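Local atomic coordinates of Lysine/ornithine decarboxylase (Selenomonas ruminantium, PDB entry 5GJN), a protein that decarboxylates both L-lysine and L-ornithine with similar efficiency, using pyridoxal 5'-phosphate as cofactor, to give cadaverine and putrescine. Residues A[185-190]-A[233-238]; A[157-162]-A[198-203]. All coordinates share one frame; numbering follows the deposited sequence.

Interactions 1 and 2 both use helix 188-206 of the pyridoxal-binding barrel, each pairing it with a neighbouring outer helix: interaction 1 sets its N-terminal approach, 185-190, against helix 230-246, while interaction 2 sets residues 198-203 against the start of helix 159-168. Their centres are 24 Å apart. Interaction 1 lies nearer the centre of the chain, about 19 Å against about 28 Å, centre to centre. Each has buried side chains with exposed ones at its margin, and the areas are similar, 241 and 266 Å². Interaction 1 is apolar packing round one buried methionine; interaction 2 sets buried leucines beside a charged group of E157, R199 and E203 bridged by two waters.

Interaction 1: A[185-190]-A[233-238]; sequences LSTAAY and AAMMEA
This is an apolar helix-to-loop contact on the outside of the TIM-type, pyridoxal-binding barrel, where M235 of helix 230-246 packs against the turn that enters helix 188-206. The backbones come closest at T187 and M235, whose CA atoms are 6.0 Å apart. M235 supplies 106 of the 241 Å² buried between the segments. Its CG stands anti to the backbone N (chi1 177°), and the extended chain beyond lays CG and SD along L185 and carries CE on to S186 and Y190. CG lies 3.5 Å from L185 O, SD passes the same carbonyl and the CA of L185, and the terminal CE arrives 3.5 Å from S186 O. That methyl also meets the ring of Y190 obliquely, CE to CE2 at 3.8 Å, the two side chains crossing at about a right angle.

T187 meets M235 from the turn, its OG1 between the backbone N and the carbonyl carbon (chi1 65°) and its CG2 beside the backbone N and directed at helix 230-246; threonine and methionine then slide past each other in opposite directions. The methyl also touches A238 CB at 3.9 Å, one helical turn beyond M235. Cutting M235 back to an alanine is likely to take away the packing on L185 O and T187 CG2 and to leave the Y190 ring without its methyl neighbour.

The turn itself is held by S186, whose OG accepts from A188 N at 2.9 Å with an N-H...O angle of 140°, a capping bond at the helix entrance. P221 also packs on L185 and M235, while V180 and I216 pack on Y190. The tightest point is between T187 CG2 and M235 CG, carbons only 3.4 Å apart, closer than usual van der Waals contact.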
ATOM      1  N   LEU A 185     -27.971  -7.755  -5.969  1.00 55.19           N
ATOM      2  CA  LEU A 185     -28.899  -7.632  -7.106  1.00 57.19           C
ATOM      3  C   LEU A 185     -30.166  -6.835  -6.817  1.00 56.06           C
ATOM      4  O   LEU A 185     -30.866  -6.435  -7.722  1.00 52.88           O
ATOM      5  CB  LEU A 185     -29.276  -8.991  -7.687  1.00 55.87           C
ATOM      6  CG  LEU A 185     -28.199  -9.671  -8.519  1.00 58.66           C
ATOM      7  CD1 LEU A 185     -27.797  -8.811  -9.698  1.00 57.73           C
ATOM      8  CD2 LEU A 185     -27.002  -9.964  -7.635  1.00 65.32           C
ATOM      9  N   SER A 186     -30.482  -6.672  -5.546  1.00 58.54           N
ATOM     10  CA  SER A 186     -31.631  -5.892  -5.118  1.00 58.77           C
ATOM     11  C   SER A 186     -31.578  -4.494  -5.715  1.00 40.96           C
ATOM     12  O   SER A 186     -30.570  -3.838  -5.597  1.00 53.52           O
ATOM     13  CB  SER A 186     -31.666  -5.750  -3.583  1.00 65.61           C
ATOM     14  OG  SER A 186     -32.559  -4.706  -3.160  1.00 73.97           O
ATOM     15  N   THR A 187     -32.687  -4.049  -6.280  1.00 41.68           N
ATOM     16  CA  THR A 187     -32.811  -2.684  -6.725  1.00 42.94           C
ATOM     17  C   THR A 187     -33.388  -1.789  -5.587  1.00 46.26           C
ATOM     18  O   THR A 187     -33.343  -0.537  -5.692  1.00 36.48           O
ATOM     19  CB  THR A 187     -33.657  -2.577  -7.969  1.00 44.39           C
ATOM     20  OG1 THR A 187     -34.966  -2.973  -7.650  1.00 50.09           O
ATOM     21  CG2 THR A 187     -33.118  -3.453  -9.071  1.00 51.06           C
ATOM     22  N   ALA A 188     -33.876  -2.441  -4.513  1.00 39.39           N
ATOM     23  CA  ALA A 188     -34.711  -1.788  -3.487  1.00 43.49           C
ATOM     24  C   ALA A 188     -34.004  -0.616  -2.932  1.00 39.44           C
ATOM     25  O   ALA A 188     -34.612   0.421  -2.723  1.00 41.01           O
ATOM     26  CB  ALA A 188     -35.095  -2.751  -2.335  1.00 43.56           C
ATOM     27  N   ALA A 189     -32.701  -0.745  -2.680  1.00 34.29           N
ATOM     28  CA  ALA A 189     -32.011   0.345  -2.045  1.00 38.82           C
ATOM     29  C   ALA A 189     -31.861   1.556  -3.024  1.00 39.15           C
ATOM     30  O   ALA A 189     -31.920   2.678  -2.611  1.00 33.96           O
ATOM     31  CB  ALA A 189     -30.633  -0.098  -1.564  1.00 45.61           C
ATOM     32  N   TYR A 190     -31.626   1.304  -4.305  1.00 41.53           N
ATOM     33  CA  TYR A 190     -31.543   2.401  -5.281  1.00 35.18           C
ATOM     34  C   TYR A 190     -32.881   3.016  -5.419  1.00 34.74           C
ATOM     35  O   TYR A 190     -33.014   4.204  -5.411  1.00 35.14           O
ATOM     36  CB  TYR A 190     -31.070   1.919  -6.641  1.00 34.04           C
ATOM     37  CG  TYR A 190     -29.660   1.507  -6.632  1.00 32.22           C
ATOM     38  CD1 TYR A 190     -28.685   2.400  -6.917  1.00 35.76           C
ATOM     39  CD2 TYR A 190     -29.307   0.178  -6.353  1.00 36.82           C
ATOM     40  CE1 TYR A 190     -27.353   2.017  -6.940  1.00 37.70           C
ATOM     41  CE2 TYR A 190     -27.983  -0.220  -6.366  1.00 42.56           C
ATOM     42  CZ  TYR A 190     -27.013   0.722  -6.696  1.00 43.23           C
ATOM     43  OH  TYR A 190     -25.663   0.391  -6.714  1.00 50.64           O
ATOM     44  N   ALA A 233     -28.548  -7.262 -15.961  1.00 30.81           N
ATOM     45  CA  ALA A 233     -29.299  -6.418 -16.925  1.00 31.96           C
ATOM     46  C   ALA A 233     -30.654  -6.033 -16.370  1.00 31.96           C
ATOM     47  O   ALA A 233     -31.069  -4.855 -16.413  1.00 32.13           O
ATOM     48  CB  ALA A 233     -29.406  -7.124 -18.267  1.00 32.11           C
ATOM     49  N   ALA A 234     -31.359  -6.979 -15.752  1.00 33.77           N
ATOM     50  CA  ALA A 234     -32.687  -6.703 -15.236  1.00 35.99           C
ATOM     51  C   ALA A 234     -32.677  -5.698 -14.101  1.00 39.22           C
ATOM     52  O   ALA A 234     -33.569  -4.874 -13.967  1.00 34.50           O
ATOM     53  CB  ALA A 234     -33.433  -8.000 -14.795  1.00 40.06           C
ATOM     54  N   MET A 235     -31.683  -5.775 -13.261  1.00 39.78           N
ATOM     55  CA  MET A 235     -31.547  -4.790 -12.170  1.00 42.57           C
ATOM     56  C   MET A 235     -31.393  -3.378 -12.715  1.00 30.06           C
ATOM     57  O   MET A 235     -32.011  -2.449 -12.234  1.00 33.66           O
ATOM     58  CB  MET A 235     -30.308  -5.127 -11.390  1.00 39.22           C
ATOM     59  CG  MET A 235     -29.983  -4.174 -10.283  1.00 47.32           C
ATOM     60  SD  MET A 235     -28.330  -4.554  -9.694  1.00 51.44           S
ATOM     61  CE  MET A 235     -28.280  -3.451  -8.280  1.00 59.52           C
ATOM     62  N   MET A 236     -30.514  -3.239 -13.668  1.00 31.79           N
ATOM     63  CA  MET A 236     -30.282  -1.939 -14.296  1.00 33.26           C
ATOM     64  C   MET A 236     -31.545  -1.413 -14.959  1.00 33.31           C
ATOM     65  O   MET A 236     -31.856  -0.263 -14.794  1.00 33.64           O
ATOM     66  CB  MET A 236     -29.139  -2.041 -15.310  1.00 32.58           C
ATOM     67  CG  MET A 236     -27.810  -2.233 -14.637  1.00 33.14           C
ATOM     68  SD  MET A 236     -26.462  -2.143 -15.761  1.00 36.45           S
ATOM     69  CE  MET A 236     -25.110  -2.677 -14.718  1.00 39.21           C
ATOM     70  N   GLU A 237     -32.274  -2.255 -15.713  1.00 31.71           N
ATOM     71  CA  GLU A 237     -33.522  -1.828 -16.360  1.00 35.09           C
ATOM     72  C   GLU A 237     -34.512  -1.340 -15.330  1.00 34.22           C
ATOM     73  O   GLU A 237     -35.298  -0.385 -15.564  1.00 34.43           O
ATOM     74  CB  GLU A 237     -34.165  -2.966 -17.173  1.00 33.80           C
ATOM     75  CG  GLU A 237     -33.307  -3.421 -18.352  1.00 35.59           C
ATOM     76  CD  GLU A 237     -33.419  -2.583 -19.591  1.00 33.75           C
ATOM     77  OE1 GLU A 237     -34.305  -1.706 -19.609  1.00 35.09           O
ATOM     78  OE2 GLU A 237     -32.582  -2.776 -20.538  1.00 35.48           O
ATOM     79  N   ALA A 238     -34.510  -1.998 -14.188  1.00 31.68           N
ATOM     80  CA  ALA A 238     -35.474  -1.632 -13.158  1.00 35.91           C
ATOM     81  C   ALA A 238     -35.087  -0.262 -12.527  1.00 36.96           C
ATOM     82  O   ALA A 238     -35.943   0.576 -12.244  1.00 35.27           O
ATOM     83  CB  ALA A 238     -35.517  -2.728 -12.121  1.00 38.63           C
TER

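Interaction 2: A[157-162]-A[198-203]; sequences EEALDL and RRLFDE
Two waters are built into the charged edge of this helix-helix contact, knitting E157 to R199 and E203 beside a direct salt bridge. Water 1 donates to E157 OE1 and to E203 OE2 and accepts from R199 NE at 2.6 Å; water 2 donates to E157 OE1 and to E203 OE1. E157 OE1 therefore receives both waters, each at 2.9 Å, and they stand between two carboxylates whose OE1 atoms are 4.6 Å apart, probably easing the repulsion of like charges. The other oxygen, E157 OE2, meets R199 NH2 at 2.8 Å, at the edge of the guanidinium and near its plane. Carboxylate and guanidinium planes are 27° apart, but the N-H...O angle is only 130°, making the hydrogen bond within this salt bridge weak. Bends in both chains, at chi2 of E157 (-48°) and chi3 of R199, bring these ends together. E203 OE2 lies in the guanidinium plane at its edge, a long salt bridge of 3.8 Å to R199 NE that completes the network.

Next to this water-bridged group, L160 carries the apolar part. Both its methyls lie about equally near L200 O, 3.6 Å from CD1 and from CD2, and CD1 also touches E203 CB at 3.4 Å and approaches L200 CD2. L200 in turn sends its other methyl, CD1, to A159 CB at 4.1 Å.

The contact joins the beginning of helix 159-168 to helix 188-206 on the outside of the barrel, with strands 132-138 and 172-177 beneath: A159 packs on V135 and I137 of the first, L200 on I176 of the second. F201, whose CB points away from 157-162, meets F247 edge-to-face; within 157-162, E158 forms a salt bridge with R277 of the second subunit.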
ATOM      1  N   GLU A 157     -32.071  15.066   6.398  1.00 39.43           N
ATOM      2  CA  GLU A 157     -32.776  16.275   6.764  1.00 38.61           C
ATOM      3  C   GLU A 157     -31.869  17.527   6.973  1.00 39.86           C
ATOM      4  O   GLU A 157     -32.356  18.615   7.183  1.00 40.74           O
ATOM      5  CB  GLU A 157     -33.735  16.011   7.944  1.00 49.48           C
ATOM      6  CG  GLU A 157     -34.851  14.936   7.678  1.00 47.10           C
ATOM      7  CD  GLU A 157     -35.618  15.115   6.339  1.00 52.89           C
ATOM      8  OE1 GLU A 157     -35.927  16.273   5.913  1.00 48.54           O
ATOM      9  OE2 GLU A 157     -35.904  14.074   5.677  1.00 44.30           O
ATOM     10  N   GLU A 158     -30.569  17.356   6.828  1.00 39.62           N
ATOM     11  CA  GLU A 158     -29.655  18.482   6.741  1.00 39.06           C
ATOM     12  C   GLU A 158     -29.315  18.919   5.297  1.00 43.64           C
ATOM     13  O   GLU A 158     -28.713  19.951   5.099  1.00 35.76           O
ATOM     14  CB  GLU A 158     -28.385  18.119   7.491  1.00 47.78           C
ATOM     15  CG  GLU A 158     -27.515  19.277   7.909  1.00 56.68           C
ATOM     16  CD  GLU A 158     -26.308  18.829   8.704  1.00 55.03           C
ATOM     17  OE1 GLU A 158     -25.205  19.310   8.406  1.00 47.95           O
ATOM     18  OE2 GLU A 158     -26.466  18.002   9.617  1.00 54.51           O
ATOM     19  N   ALA A 159     -29.720  18.131   4.304  1.00 38.41           N
ATOM     20  CA  ALA A 159     -29.235  18.267   2.934  1.00 36.36           C
ATOM     21  C   ALA A 159     -29.539  19.577   2.281  1.00 32.98           C
ATOM     22  O   ALA A 159     -28.644  20.232   1.736  1.00 34.41           O
ATOM     23  CB  ALA A 159     -29.674  17.075   2.058  1.00 36.23           C
ATOM     24  N   LEU A 160     -30.787  20.009   2.338  1.00 33.90           N
ATOM     25  CA  LEU A 160     -31.171  21.248   1.717  1.00 36.30           C
ATOM     26  C   LEU A 160     -30.598  22.505   2.449  1.00 34.78           C
ATOM     27  O   LEU A 160     -30.311  23.481   1.794  1.00 35.95           O
ATOM     28  CB  LEU A 160     -32.699  21.315   1.563  1.00 40.84           C
ATOM     29  CG  LEU A 160     -33.329  20.153   0.746  1.00 41.38           C
ATOM     30  CD1 LEU A 160     -34.850  20.190   0.673  1.00 48.87           C
ATOM     31  CD2 LEU A 160     -32.796  20.145  -0.674  1.00 40.95           C
ATOM     32  N   ASP A 161     -30.460  22.482   3.773  1.00 39.05           N
ATOM     33  CA  ASP A 161     -29.760  23.619   4.484  1.00 41.20           C
ATOM     34  C   ASP A 161     -28.310  23.712   4.034  1.00 38.98           C
ATOM     35  O   ASP A 161     -27.774  24.815   3.860  1.00 33.17           O
ATOM     36  CB  ASP A 161     -29.773  23.435   6.005  1.00 43.87           C
ATOM     37  CG  ASP A 161     -31.199  23.329   6.578  1.00 50.53           C
ATOM     38  OD1 ASP A 161     -32.081  24.024   6.017  1.00 54.99           O
ATOM     39  OD2 ASP A 161     -31.410  22.508   7.500  1.00 50.05           O
ATOM     40  N   LEU A 162     -27.687  22.557   3.759  1.00 37.04           N
ATOM     41  CA  LEU A 162     -26.300  22.614   3.270  1.00 38.68           C
ATOM     42  C   LEU A 162     -26.245  23.237   1.911  1.00 36.39           C
ATOM     43  O   LEU A 162     -25.410  24.096   1.709  1.00 36.58           O
ATOM     44  CB  LEU A 162     -25.608  21.242   3.248  1.00 40.33           C
ATOM     45  CG  LEU A 162     -25.156  20.824   4.618  1.00 46.23           C
ATOM     46  CD1 LEU A 162     -24.985  19.324   4.647  1.00 48.38           C
ATOM     47  CD2 LEU A 162     -23.853  21.544   4.893  1.00 46.90           C
ATOM     48  N   ARG A 198     -36.303  12.465  -4.688  1.00 28.67           N
ATOM     49  CA  ARG A 198     -37.436  13.117  -5.319  1.00 29.69           C
ATOM     50  C   ARG A 198     -38.097  14.076  -4.348  1.00 27.84           C
ATOM     51  O   ARG A 198     -38.454  15.177  -4.716  1.00 30.65           O
ATOM     52  CB  ARG A 198     -38.445  12.085  -5.808  1.00 33.22           C
ATOM     53  CG  ARG A 198     -39.668  12.669  -6.484  1.00 32.54           C
ATOM     54  CD  ARG A 198     -39.326  13.263  -7.833  1.00 34.50           C
ATOM     55  NE  ARG A 198     -39.134  14.696  -7.758  1.00 31.69           N
ATOM     56  CZ  ARG A 198     -38.636  15.438  -8.730  1.00 35.07           C
ATOM     57  NH1 ARG A 198     -38.261  14.887  -9.866  1.00 36.38           N
ATOM     58  NH2 ARG A 198     -38.513  16.733  -8.562  1.00 34.48           N
ATOM     59  N   ARG A 199     -38.235  13.669  -3.101  1.00 31.08           N
ATOM     60  CA  ARG A 199     -38.812  14.549  -2.107  1.00 32.68           C
ATOM     61  C   ARG A 199     -37.957  15.781  -1.869  1.00 35.51           C
ATOM     62  O   ARG A 199     -38.463  16.879  -1.815  1.00 31.55           O
ATOM     63  CB  ARG A 199     -39.017  13.813  -0.797  1.00 34.96           C
ATOM     64  CG  ARG A 199     -39.529  14.692   0.323  1.00 35.28           C
ATOM     65  CD  ARG A 199     -39.724  13.895   1.591  1.00 34.16           C
ATOM     66  NE  ARG A 199     -38.515  13.807   2.381  1.00 33.26           N
ATOM     67  CZ  ARG A 199     -37.898  12.677   2.656  1.00 33.26           C
ATOM     68  NH1 ARG A 199     -38.363  11.540   2.192  1.00 37.54           N
ATOM     69  NH2 ARG A 199     -36.813  12.686   3.392  1.00 35.61           N
ATOM     70  N   LEU A 200     -36.652  15.594  -1.754  1.00 30.28           N
ATOM     71  CA  LEU A 200     -35.766  16.769  -1.547  1.00 31.49           C
ATOM     72  C   LEU A 200     -35.742  17.724  -2.741  1.00 30.43           C
ATOM     73  O   LEU A 200     -35.645  18.935  -2.600  1.00 30.50           O
ATOM     74  CB  LEU A 200     -34.372  16.266  -1.215  1.00 32.17           C
ATOM     75  CG  LEU A 200     -34.268  15.365   0.032  1.00 36.80           C
ATOM     76  CD1 LEU A 200     -32.800  15.068   0.294  1.00 37.44           C
ATOM     77  CD2 LEU A 200     -34.803  16.042   1.264  1.00 39.75           C
ATOM     78  N   PHE A 201     -35.753  17.181  -3.954  1.00 30.46           N
ATOM     79  CA  PHE A 201     -35.847  18.005  -5.140  1.00 30.82           C
ATOM     80  C   PHE A 201     -37.110  18.915  -5.155  1.00 31.27           C
ATOM     81  O   PHE A 201     -37.017  20.100  -5.418  1.00 31.82           O
ATOM     82  CB  PHE A 201     -35.783  17.144  -6.424  1.00 29.29           C
ATOM     83  CG  PHE A 201     -34.399  16.931  -6.964  1.00 27.66           C
ATOM     84  CD1 PHE A 201     -33.425  16.291  -6.240  1.00 28.76           C
ATOM     85  CD2 PHE A 201     -34.146  17.234  -8.275  1.00 31.45           C
ATOM     86  CE1 PHE A 201     -32.173  16.066  -6.761  1.00 33.14           C
ATOM     87  CE2 PHE A 201     -32.910  16.991  -8.823  1.00 31.05           C
ATOM     88  CZ  PHE A 201     -31.929  16.380  -8.078  1.00 29.35           C
ATOM     89  N   ASP A 202     -38.252  18.352  -4.782  1.00 33.44           N
ATOM     90  CA  ASP A 202     -39.505  19.104  -4.646  1.00 35.19           C
ATOM     91  C   ASP A 202     -39.435  20.155  -3.520  1.00 33.78           C
ATOM     92  O   ASP A 202     -39.719  21.311  -3.782  1.00 35.03           O
ATOM     93  CB  ASP A 202     -40.651  18.149  -4.337  1.00 34.46           C
ATOM     94  CG  ASP A 202     -40.976  17.268  -5.516  1.00 37.88           C
ATOM     95  OD1 ASP A 202     -40.420  17.530  -6.583  1.00 35.84           O
ATOM     96  OD2 ASP A 202     -41.748  16.335  -5.321  1.00 40.54           O
ATOM     97  N   GLU A 203     -38.881  19.773  -2.364  1.00 30.29           N
ATOM     98  CA  GLU A 203     -38.695  20.762  -1.258  1.00 34.97           C
ATOM     99  C   GLU A 203     -37.771  21.898  -1.634  1.00 36.65           C
ATOM    100  O   GLU A 203     -38.019  23.065  -1.263  1.00 40.39           O
ATOM    101  CB  GLU A 203     -38.152  20.108   0.004  1.00 35.20           C
ATOM    102  CG  GLU A 203     -39.150  19.243   0.661  1.00 41.82           C
ATOM    103  CD  GLU A 203     -38.623  18.403   1.801  1.00 44.98           C
ATOM    104  OE1 GLU A 203     -37.487  18.556   2.210  1.00 53.05           O
ATOM    105  OE2 GLU A 203     -39.370  17.537   2.272  1.00 45.07           O
TER
HETATM  106  O   HOH W   1     -38.073  15.813   3.985  1.00 41.12           O
HETATM  107  O   HOH W   2     -35.428  18.111   3.758  1.00 41.27           O